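Local coordinates for molybdopterin-guanine dinucleotide biosynthesis protein B (Bacillus subtilis subsp. spizizenii, PDB 4OYH) that probably binds GTP and hydrolyses it weakly, and may act as an adapter in making and using the molybdopterin guanine dinucleotide cofactor, at residues Ile12-Phe26 with Leu107-Ile121. The protein carries 2 engineered substitutions. Numbering follows the deposited sequence.
Sequences IVQVVGFQNSGKTTF and LIEGFKKAPYPKVVI. With SO4 (sulfate ion), chain F; SO4 (sulfate ion), chain G.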
loop_
_atom_site.group_PDB
_atom_site.type_symbol
_atom_site.label_atom_id
_atom_site.label_comp_id
_atom_site.label_asym_id
_atom_site.label_seq_id
_atom_site.Cartn_x
_atom_site.Cartn_y
_atom_site.Cartn_z
ATOM N N ILE A 12 -4.892 -8.171 -18.253
ATOM C CA ILE A 12 -5.755 -7.277 -17.509
ATOM C C ILE A 12 -7.200 -7.568 -17.883
ATOM O O ILE A 12 -7.574 -7.552 -19.037
ATOM C CB ILE A 12 -5.439 -5.805 -17.797
ATOM C CG1 ILE A 12 -3.976 -5.515 -17.444
ATOM C CG2 ILE A 12 -6.385 -4.861 -17.019
ATOM C CD1 ILE A 12 -3.571 -4.043 -17.516
ATOM N N VAL A 13 -8.012 -7.849 -16.888
ATOM C CA VAL A 13 -9.440 -7.824 -17.090
ATOM C C VAL A 13 -10.113 -6.958 -16.060
ATOM O O VAL A 13 -9.739 -6.922 -14.870
ATOM C CB VAL A 13 -10.026 -9.207 -17.051
ATOM C CG1 VAL A 13 -11.489 -9.154 -17.405
ATOM C CG2 VAL A 13 -9.287 -10.085 -18.045
ATOM N N GLN A 14 -11.133 -6.251 -16.521
ATOM C CA GLN A 14 -11.911 -5.442 -15.618
ATOM C C GLN A 14 -13.335 -5.997 -15.400
ATOM O O GLN A 14 -13.903 -6.732 -16.221
ATOM C CB GLN A 14 -11.997 -4.016 -16.118
ATOM C CG GLN A 14 -10.748 -3.379 -16.579
ATOM C CD GLN A 14 -10.985 -1.976 -17.131
ATOM O OE1 GLN A 14 -10.575 -1.638 -18.248
ATOM N NE2 GLN A 14 -11.609 -1.139 -16.327
ATOM N N VAL A 15 -13.892 -5.611 -14.270
ATOM C CA VAL A 15 -15.301 -5.819 -13.952
ATOM C C VAL A 15 -15.980 -4.477 -13.650
ATOM O O VAL A 15 -15.538 -3.727 -12.776
ATOM C CB VAL A 15 -15.480 -6.740 -12.756
ATOM C CG1 VAL A 15 -16.961 -6.938 -12.490
ATOM C CG2 VAL A 15 -14.800 -8.061 -13.034
ATOM N N VAL A 16 -17.012 -4.177 -14.426
ATOM C CA VAL A 16 -17.740 -2.936 -14.309
ATOM C C VAL A 16 -19.231 -3.225 -14.234
ATOM O O VAL A 16 -19.708 -4.206 -14.778
ATOM C CB VAL A 16 -17.462 -1.962 -15.474
ATOM C CG1 VAL A 16 -16.003 -1.747 -15.635
ATOM C CG2 VAL A 16 -18.096 -2.406 -16.734
ATOM N N GLY A 17 -19.954 -2.346 -13.559
ATOM C CA GLY A 17 -21.336 -2.586 -13.168
ATOM C C GLY A 17 -21.704 -1.575 -12.080
ATOM O O GLY A 17 -20.847 -1.208 -11.282
ATOM N N PHE A 18 -22.951 -1.095 -12.082
ATOM C CA PHE A 18 -23.512 -0.295 -10.969
ATOM C C PHE A 18 -23.389 -0.984 -9.619
ATOM O O PHE A 18 -23.234 -2.214 -9.523
ATOM C CB PHE A 18 -25.000 0.052 -11.238
ATOM C CG PHE A 18 -25.181 0.993 -12.408
ATOM C CD1 PHE A 18 -24.679 2.271 -12.355
ATOM C CD2 PHE A 18 -25.789 0.588 -13.565
ATOM C CE1 PHE A 18 -24.812 3.121 -13.410
ATOM C CE2 PHE A 18 -25.924 1.444 -14.613
ATOM C CZ PHE A 18 -25.425 2.706 -14.535
ATOM N N GLN A 19 -23.433 -0.172 -8.569
ATOM C CA GLN A 19 -23.459 -0.675 -7.202
ATOM C C GLN A 19 -24.521 -1.744 -7.038
ATOM O O GLN A 19 -25.618 -1.624 -7.588
ATOM C CB GLN A 19 -23.700 0.483 -6.251
ATOM C CG GLN A 19 -23.461 0.177 -4.794
ATOM C CD GLN A 19 -23.798 1.372 -3.936
ATOM O OE1 GLN A 19 -23.505 2.514 -4.312
ATOM N NE2 GLN A 19 -24.444 1.128 -2.796
ATOM N N ASN A 20 -24.165 -2.803 -6.316
ATOM C CA ASN A 20 -25.070 -3.910 -5.998
ATOM C C ASN A 20 -25.478 -4.793 -7.191
ATOM O O ASN A 20 -26.499 -5.495 -7.155
ATOM C CB ASN A 20 -26.311 -3.359 -5.295
ATOM C CG ASN A 20 -25.949 -2.557 -4.055
ATOM O OD1 ASN A 20 -26.219 -1.355 -3.974
ATOM N ND2 ASN A 20 -25.301 -3.215 -3.096
ATOM N N SER A 21 -24.633 -4.810 -8.217
ATOM C CA SER A 21 -24.755 -5.758 -9.340
ATOM C C SER A 21 -24.268 -7.196 -9.040
ATOM O O SER A 21 -24.551 -8.106 -9.781
ATOM C CB SER A 21 -23.971 -5.212 -10.545
ATOM O OG SER A 21 -24.382 -3.885 -10.828
ATOM N N GLY A 22 -23.506 -7.384 -7.975
ATOM C CA GLY A 22 -22.814 -8.633 -7.738
ATOM C C GLY A 22 -21.339 -8.572 -8.109
ATOM O O GLY A 22 -20.715 -9.613 -8.313
ATOM N N LYS A 23 -20.761 -7.371 -8.189
ATOM C CA LYS A 23 -19.374 -7.266 -8.661
ATOM C C LYS A 23 -18.415 -7.971 -7.713
ATOM O O LYS A 23 -17.609 -8.769 -8.170
ATOM C CB LYS A 23 -18.925 -5.821 -8.840
ATOM C CG LYS A 23 -19.526 -5.103 -10.033
ATOM C CD LYS A 23 -19.006 -3.677 -10.142
ATOM C CE LYS A 23 -19.498 -2.801 -8.989
ATOM N NZ LYS A 23 -18.564 -1.697 -8.722
ATOM N N THR A 24 -18.491 -7.719 -6.403
ATOM C CA THR A 24 -17.430 -8.257 -5.529
ATOM C C THR A 24 -17.582 -9.769 -5.297
ATOM O O THR A 24 -16.586 -10.467 -5.098
ATOM C CB THR A 24 -17.304 -7.504 -4.164
ATOM O OG1 THR A 24 -17.580 -8.382 -3.075
ATOM C CG2 THR A 24 -18.175 -6.284 -4.090
ATOM N N THR A 25 -18.788 -10.306 -5.426
ATOM C CA THR A 25 -18.960 -11.762 -5.407
ATOM C C THR A 25 -18.344 -12.391 -6.632
ATOM O O THR A 25 -17.641 -13.360 -6.537
ATOM C CB THR A 25 -20.440 -12.166 -5.320
ATOM O OG1 THR A 25 -20.787 -12.313 -3.945
ATOM C CG2 THR A 25 -20.699 -13.485 -5.990
ATOM N N PHE A 26 -18.647 -11.857 -7.795
ATOM C CA PHE A 26 -18.002 -12.320 -8.995
ATOM C C PHE A 26 -16.464 -12.313 -8.877
ATOM O O PHE A 26 -15.819 -13.330 -9.112
ATOM C CB PHE A 26 -18.464 -11.458 -10.160
ATOM C CG PHE A 26 -18.047 -11.964 -11.456
ATOM C CD1 PHE A 26 -18.269 -13.269 -11.795
ATOM C CD2 PHE A 26 -17.402 -11.123 -12.364
ATOM C CE1 PHE A 26 -17.844 -13.748 -13.028
ATOM C CE2 PHE A 26 -17.003 -11.581 -13.582
ATOM C CZ PHE A 26 -17.216 -12.888 -13.926
ATOM N N LEU A 107 -6.778 -8.047 -12.019
ATOM C CA LEU A 107 -8.227 -7.913 -11.962
ATOM C C LEU A 107 -8.552 -6.526 -11.456
ATOM O O LEU A 107 -8.103 -6.143 -10.379
ATOM C CB LEU A 107 -8.852 -8.946 -11.013
ATOM C CG LEU A 107 -10.040 -9.820 -11.419
ATOM C CD1 LEU A 107 -10.809 -10.254 -10.208
ATOM C CD2 LEU A 107 -10.938 -9.168 -12.383
ATOM N N ILE A 108 -9.316 -5.763 -12.228
ATOM C CA ILE A 108 -9.716 -4.420 -11.786
ATOM C C ILE A 108 -11.240 -4.357 -11.585
ATOM O O ILE A 108 -11.994 -4.758 -12.478
ATOM C CB ILE A 108 -9.307 -3.353 -12.798
ATOM C CG1 ILE A 108 -7.820 -3.518 -13.166
ATOM C CG2 ILE A 108 -9.670 -1.997 -12.251
ATOM C CD1 ILE A 108 -7.181 -2.318 -13.765
ATOM N N GLU A 109 -11.690 -3.882 -10.422
ATOM C CA GLU A 109 -13.089 -3.483 -10.249
ATOM C C GLU A 109 -13.211 -1.978 -10.581
ATOM O O GLU A 109 -12.567 -1.159 -9.935
ATOM C CB GLU A 109 -13.558 -3.797 -8.820
ATOM C CG GLU A 109 -14.892 -3.168 -8.386
ATOM C CD GLU A 109 -15.386 -3.680 -7.013
ATOM O OE1 GLU A 109 -16.264 -3.031 -6.413
ATOM O OE2 GLU A 109 -14.914 -4.729 -6.534
ATOM N N GLY A 110 -14.029 -1.602 -11.579
ATOM C CA GLY A 110 -14.185 -0.169 -11.943
ATOM C C GLY A 110 -13.290 0.390 -13.076
ATOM O O GLY A 110 -12.882 -0.399 -13.915
ATOM N N PHE A 111 -12.934 1.683 -13.056
ATOM C CA PHE A 111 -12.361 2.460 -14.202
ATOM C C PHE A 111 -12.988 2.091 -15.516
ATOM O O PHE A 111 -12.251 1.708 -16.465
ATOM C CB PHE A 111 -10.835 2.291 -14.395
ATOM C CG PHE A 111 -10.049 2.567 -13.151
ATOM C CD1 PHE A 111 -9.567 3.884 -12.855
ATOM C CD2 PHE A 111 -9.880 1.561 -12.246
ATOM C CE1 PHE A 111 -8.879 4.147 -11.602
ATOM C CE2 PHE A 111 -9.166 1.715 -10.998
ATOM C CZ PHE A 111 -8.685 3.020 -10.679
ATOM N N LYS A 112 -14.311 2.186 -15.610
ATOM C CA LYS A 112 -15.037 1.953 -16.894
ATOM C C LYS A 112 -14.406 2.573 -18.147
ATOM O O LYS A 112 -14.662 2.144 -19.262
ATOM C CB LYS A 112 -16.416 2.556 -16.835
ATOM C CG LYS A 112 -17.270 2.160 -15.628
ATOM C CD LYS A 112 -18.530 2.965 -15.599
ATOM C CE LYS A 112 -18.276 4.401 -15.847
ATOM N NZ LYS A 112 -18.985 4.703 -17.126
ATOM N N LYS A 113 -13.657 3.646 -17.929
ATOM C CA LYS A 113 -13.142 4.498 -18.985
ATOM C C LYS A 113 -11.886 3.920 -19.585
ATOM O O LYS A 113 -11.456 4.342 -20.644
ATOM C CB LYS A 113 -12.835 5.888 -18.419
ATOM C CG LYS A 113 -11.697 5.893 -17.336
ATOM C CD LYS A 113 -12.179 6.136 -15.873
ATOM C CE LYS A 113 -11.051 6.794 -15.033
ATOM N NZ LYS A 113 -11.503 7.664 -13.891
ATOM N N ALA A 114 -11.270 2.991 -18.864
ATOM C CA ALA A 114 -10.036 2.353 -19.325
ATOM C C ALA A 114 -10.319 1.501 -20.552
ATOM O O ALA A 114 -11.443 1.022 -20.717
ATOM C CB ALA A 114 -9.382 1.465 -18.179
ATOM N N PRO A 115 -9.294 1.299 -21.395
ATOM C CA PRO A 115 -9.290 0.480 -22.623
ATOM C C PRO A 115 -9.223 -1.045 -22.432
ATOM O O PRO A 115 -9.285 -1.766 -23.419
ATOM C CB PRO A 115 -8.025 0.930 -23.321
ATOM C CG PRO A 115 -7.109 1.362 -22.180
ATOM C CD PRO A 115 -8.020 2.029 -21.227
ATOM N N TYR A 116 -9.106 -1.556 -21.218
ATOM C CA TYR A 116 -8.797 -2.985 -21.089
ATOM C C TYR A 116 -10.019 -3.816 -21.226
ATOM O O TYR A 116 -11.136 -3.320 -21.112
ATOM C CB TYR A 116 -8.071 -3.252 -19.779
ATOM C CG TYR A 116 -6.888 -2.356 -19.679
ATOM C CD1 TYR A 116 -5.725 -2.625 -20.423
ATOM C CD2 TYR A 116 -6.936 -1.194 -18.933
ATOM C CE1 TYR A 116 -4.633 -1.773 -20.382
ATOM C CE2 TYR A 116 -5.849 -0.326 -18.879
ATOM C CZ TYR A 116 -4.689 -0.631 -19.613
ATOM O OH TYR A 116 -3.605 0.209 -19.558
ATOM N N PRO A 117 -9.833 -5.087 -21.575
ATOM C CA PRO A 117 -11.013 -5.921 -21.768
ATOM C C PRO A 117 -11.835 -5.945 -20.481
ATOM O O PRO A 117 -11.241 -5.870 -19.422
ATOM C CB PRO A 117 -10.448 -7.296 -22.078
ATOM C CG PRO A 117 -9.002 -7.068 -22.428
ATOM C CD PRO A 117 -8.584 -5.836 -21.703
ATOM N N LYS A 118 -13.149 -6.061 -20.549
ATOM C CA LYS A 118 -13.915 -5.950 -19.343
ATOM C C LYS A 118 -15.152 -6.759 -19.423
ATOM O O LYS A 118 -15.645 -7.043 -20.488
ATOM C CB LYS A 118 -14.242 -4.504 -19.058
ATOM C CG LYS A 118 -14.655 -3.685 -20.227
ATOM C CD LYS A 118 -14.710 -2.226 -19.838
ATOM C CE LYS A 118 -13.349 -1.608 -19.624
ATOM N NZ LYS A 118 -12.718 -1.110 -20.877
ATOM N N VAL A 119 -15.596 -7.196 -18.262
ATOM C CA VAL A 119 -16.835 -7.932 -18.153
ATOM C C VAL A 119 -17.841 -6.940 -17.535
ATOM O O VAL A 119 -17.503 -6.209 -16.592
ATOM C CB VAL A 119 -16.607 -9.212 -17.332
ATOM C CG1 VAL A 119 -17.889 -9.724 -16.736
ATOM C CG2 VAL A 119 -15.946 -10.267 -18.226
ATOM N N VAL A 120 -19.027 -6.853 -18.123
ATOM C CA VAL A 120 -20.052 -5.894 -17.693
ATOM C C VAL A 120 -21.160 -6.684 -17.024
ATOM O O VAL A 120 -21.670 -7.621 -17.618
ATOM C CB VAL A 120 -20.633 -5.061 -18.876
ATOM C CG1 VAL A 120 -21.765 -4.140 -18.415
ATOM C CG2 VAL A 120 -19.557 -4.243 -19.525
ATOM N N ILE A 121 -21.463 -6.332 -15.778
ATOM C CA ILE A 121 -22.614 -6.843 -15.019
ATOM C C ILE A 121 -23.799 -5.876 -15.143
ATOM O O ILE A 121 -23.676 -4.698 -14.820
ATOM C CB ILE A 121 -22.361 -6.980 -13.537
ATOM C CG1 ILE A 121 -20.919 -7.360 -13.224
ATOM C CG2 ILE A 121 -23.375 -7.953 -12.925
ATOM C CD1 ILE A 121 -20.505 -8.662 -13.731
HETATM S S SO4 F . -21.578 -4.720 -5.968
HETATM O O1 SO4 F . -21.897 -3.413 -5.383
HETATM O O2 SO4 F . -20.221 -5.035 -5.567
HETATM O O3 SO4 F . -22.566 -5.734 -5.615
HETATM O O4 SO4 F . -21.615 -4.659 -7.428
HETATM S S SO4 G . -15.653 4.097 -12.470
HETATM O O1 SO4 G . -14.836 5.268 -12.183
HETATM O O2 SO4 G . -15.424 3.040 -11.500
HETATM O O3 SO4 G . -17.065 4.457 -12.438
HETATM O O4 SO4 G . -15.282 3.665 -13.802
#
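With CG anti to its carbonyl carbon (chi1 -46°) and the chain extended beyond, Gln14 carries its amide into the 110-117 connection, while Lys118, its CG wedged between backbone N and carbonyl carbon (chi1 42°), runs beside it in the same direction and then bends, bringing CE to 3.1 Å from Gln14 OE1 and letting NZ donate to Tyr116 O. This is the heart of a P-loop NTPase fold: strand 12-16 lies between strands 107-109 and 118-121 in an all-parallel sheet and leads through the phosphate-binding loop into the helix that starts at Lys23. Bonds alternate between the two neighbours: Gln14 N gives to Pro117 O, Val15 N to Ile108 O and Val16 N to Val119 O.

The connection between the two flanking strands is tied back to the central one by that glutamine. Its NE2 lies 2.9 Å from Phe111 O, which sits in the amide plane, yet the donor stands above the carbonyl plane; Ala114 N reaches the same oxygen from the opposite face. OE1 takes a weak bond from Tyr116 N (3.3 Å) and meets the tyrosine ring at its edge, in plane, whereas Ile12 CD1 lies over one face, 4.0 Å from the centroid. A leucine at Gln14 would probably leave Tyr116 N without this acceptor and the turn at Phe111 less firmly fixed.

Beyond the strand, backbone amides of Asn20, Gly22 and Lys23 hold a sulfate, probably where a GTP phosphate would bind, as in relatives. On the side of the sheet lined by Val15 and Val119, Phe26 CE2 packs against Val119 CG1 at 3.8 Å, and helix 161-171 covers the phenylalanine. Nearer the sulfate, the Lys23 side chain meets that of Glu109 nearly perpendicularly, forming a long salt bridge of 3.5 Å from NZ to OE1.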